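PDB 3DML: thioredoxin-like fold domain-containing protein from Paracoccus denitrificans, which probably reduces or exchanges disulfides as a periplasmic thiol-disulfide oxidoreductase, SoxS, of chemotrophic sulfur oxidation. Local coordinates for residues L20-F25 with P78-M83. Residues are numbered along the deposited sequence; the frame is centred on the assembly and turned at random. Where two conformers were deposited one is given.
Sequences LRLLMF and PTFVLM
Residues 20-25 and 79-83 pair as antiparallel strands in the middle of the mixed sheet of a thioredoxin-like fold. Arg21-Met83, Leu23-Val81 and Phe25-Thr79 are hydrogen-bonded pairs. Leu22-Leu82 and Met24-Phe80 are the non-hydrogen-bonded pairs between them. Met83 N meets Arg21 O at 2.9 Å, almost straight at 174°. Val81 N to Leu23 O is the shortest bond, 2.7 Å. Phe25 N to Thr79 O is short and straight, while the return bond from Thr79 N to Phe25 O is weak at 3.3 Å.

On one face the Met24 side chain runs alongside that of Phe80 in the same direction. Met24 CG sits anti to the backbone N (chi1 172°), and the chain stays extended beyond it. CG comes 3.7 Å from Phe80 CE1. The selenium of this selenomethionine makes an oblique Met-aromatic contact, 5.1 Å from the ring centroid. Met24 CE touches CE1 and CZ of Phe80 and also Pro78 CB. Leu22 CD1 packs on Phe80 CB at 3.9 Å.

On the other face the side chains of Leu23 and selenomethionine Met83 cross at an angle. Leu23 CD1 touches Met83 CG at 3.7 Å and also SE. Phe25 CE2 meets Val81 CG2 at 3.8 Å, and Thr79 O lies in plane at the edge of the Phe25 ring.

Pro78, after a cis peptide bond, touches Tyr32 and Cys33 of helix 31-39, beside the CxxC pair Cys30 and Cys33, as cis-proline does in thioredoxins. Trp36 of that helix and Phe101 of helix 98-112 meet the Phe80 ring. Strands 55-59 and 87-93 flank the pair.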
loop_
_atom_site.group_PDB
_atom_site.type_symbol
_atom_site.label_atom_id
_atom_site.label_comp_id
_atom_site.label_asym_id
_atom_site.label_seq_id
_atom_site.Cartn_x
_atom_site.Cartn_y
_atom_site.Cartn_z
ATOM N N LEU A 20 -0.212 2.207 12.158
ATOM C CA LEU A 20 0.168 1.951 10.760
ATOM C C LEU A 20 -0.979 1.365 9.907
ATOM O O LEU A 20 -1.731 0.514 10.364
ATOM C CB LEU A 20 1.384 1.021 10.703
ATOM C CG LEU A 20 2.806 1.559 10.611
ATOM C CD1 LEU A 20 3.052 2.775 11.452
ATOM C CD2 LEU A 20 3.843 0.453 10.870
ATOM N N ARG A 21 -1.100 1.848 8.666
ATOM C CA ARG A 21 -2.016 1.308 7.661
ATOM C C ARG A 21 -1.312 1.347 6.310
ATOM O O ARG A 21 -0.543 2.266 6.057
ATOM C CB ARG A 21 -3.275 2.172 7.536
ATOM C CG ARG A 21 -4.302 2.033 8.643
ATOM C CD ARG A 21 -5.471 2.952 8.353
ATOM N NE ARG A 21 -5.135 4.358 8.615
ATOM C CZ ARG A 21 -5.733 5.406 8.046
ATOM N NH1 ARG A 21 -6.715 5.237 7.156
ATOM N NH2 ARG A 21 -5.335 6.634 8.367
ATOM N N LEU A 22 -1.614 0.396 5.446
ATOM C CA LEU A 22 -1.106 0.427 4.079
ATOM C C LEU A 22 -2.241 0.739 3.131
ATOM O O LEU A 22 -3.158 -0.065 2.974
ATOM C CB LEU A 22 -0.507 -0.921 3.686
ATOM C CG LEU A 22 0.343 -0.961 2.416
ATOM C CD1 LEU A 22 1.657 -0.174 2.576
ATOM C CD2 LEU A 22 0.668 -2.407 2.176
ATOM N N LEU A 23 -2.173 1.897 2.496
ATOM C CA LEU A 23 -3.135 2.260 1.481
ATOM C C LEU A 23 -2.673 1.710 0.157
ATOM O O LEU A 23 -1.519 1.928 -0.257
ATOM C CB LEU A 23 -3.240 3.777 1.364
ATOM C CG LEU A 23 -3.665 4.516 2.613
ATOM C CD1 LEU A 23 -3.719 6.010 2.285
ATOM C CD2 LEU A 23 -5.016 4.012 3.098
HETATM N N MSE A 24 -3.570 1.012 -0.514
HETATM C CA MSE A 24 -3.283 0.511 -1.833
HETATM C C MSE A 24 -4.151 1.248 -2.841
HETATM O O MSE A 24 -5.384 1.153 -2.790
HETATM C CB MSE A 24 -3.558 -0.981 -1.891
HETATM C CG MSE A 24 -3.465 -1.511 -3.290
HETATM SE SE MSE A 24 -3.931 -3.379 -3.387
HETATM C CE MSE A 24 -3.200 -3.611 -5.172
ATOM N N PHE A 25 -3.506 1.976 -3.747
ATOM C CA PHE A 25 -4.208 2.747 -4.757
ATOM C C PHE A 25 -4.320 1.965 -6.047
ATOM O O PHE A 25 -3.313 1.485 -6.579
ATOM C CB PHE A 25 -3.524 4.104 -4.976
ATOM C CG PHE A 25 -3.708 5.041 -3.832
ATOM C CD1 PHE A 25 -4.796 5.914 -3.805
ATOM C CD2 PHE A 25 -2.816 5.032 -2.755
ATOM C CE1 PHE A 25 -4.969 6.788 -2.727
ATOM C CE2 PHE A 25 -2.979 5.895 -1.676
ATOM C CZ PHE A 25 -4.055 6.774 -1.643
ATOM N N PRO A 78 -0.256 -0.183 -9.246
ATOM C CA PRO A 78 -0.576 -0.020 -7.824
ATOM C C PRO A 78 0.464 0.837 -7.111
ATOM O O PRO A 78 1.662 0.759 -7.411
ATOM C CB PRO A 78 -0.529 -1.459 -7.280
ATOM C CG PRO A 78 0.451 -2.160 -8.189
ATOM C CD PRO A 78 0.387 -1.488 -9.529
ATOM N N THR A 79 0.007 1.661 -6.178
ATOM C CA THR A 79 0.930 2.339 -5.257
ATOM C C THR A 79 0.506 1.949 -3.853
ATOM O O THR A 79 -0.689 1.950 -3.544
ATOM C CB THR A 79 0.867 3.879 -5.417
ATOM O OG1 THR A 79 1.436 4.245 -6.680
ATOM C CG2 THR A 79 1.652 4.601 -4.298
ATOM N N PHE A 80 1.469 1.653 -2.998
ATOM C CA PHE A 80 1.169 1.283 -1.623
ATOM C C PHE A 80 1.744 2.350 -0.718
ATOM O O PHE A 80 2.952 2.538 -0.709
ATOM C CB PHE A 80 1.800 -0.066 -1.279
ATOM C CG PHE A 80 1.384 -1.180 -2.214
ATOM C CD1 PHE A 80 0.247 -1.947 -1.920
ATOM C CD2 PHE A 80 2.114 -1.444 -3.373
ATOM C CE1 PHE A 80 -0.151 -2.986 -2.767
ATOM C CE2 PHE A 80 1.727 -2.481 -4.255
ATOM C CZ PHE A 80 0.583 -3.249 -3.942
ATOM N N VAL A 81 0.887 3.063 0.007
ATOM C CA VAL A 81 1.376 4.136 0.856
ATOM C C VAL A 81 1.276 3.706 2.317
ATOM O O VAL A 81 0.190 3.377 2.806
ATOM C CB VAL A 81 0.599 5.457 0.661
ATOM C CG1 VAL A 81 1.180 6.537 1.582
ATOM C CG2 VAL A 81 0.672 5.916 -0.802
ATOM N N LEU A 82 2.409 3.709 2.999
ATOM C CA LEU A 82 2.405 3.396 4.424
ATOM C C LEU A 82 2.130 4.685 5.169
ATOM O O LEU A 82 2.909 5.653 5.088
ATOM C CB LEU A 82 3.732 2.773 4.866
ATOM C CG LEU A 82 3.734 2.320 6.332
ATOM C CD1 LEU A 82 2.880 1.048 6.533
ATOM C CD2 LEU A 82 5.157 2.109 6.828
HETATM N N MSE A 83 1.020 4.674 5.900
HETATM C CA MSE A 83 0.570 5.802 6.712
HETATM C C MSE A 83 0.889 5.523 8.159
HETATM O O MSE A 83 0.659 4.415 8.652
HETATM C CB MSE A 83 -0.946 5.948 6.614
HETATM C CG MSE A 83 -1.496 5.995 5.234
HETATM SE SE MSE A 83 -0.934 7.620 4.295
HETATM C CE MSE A 83 -1.950 8.881 5.365
#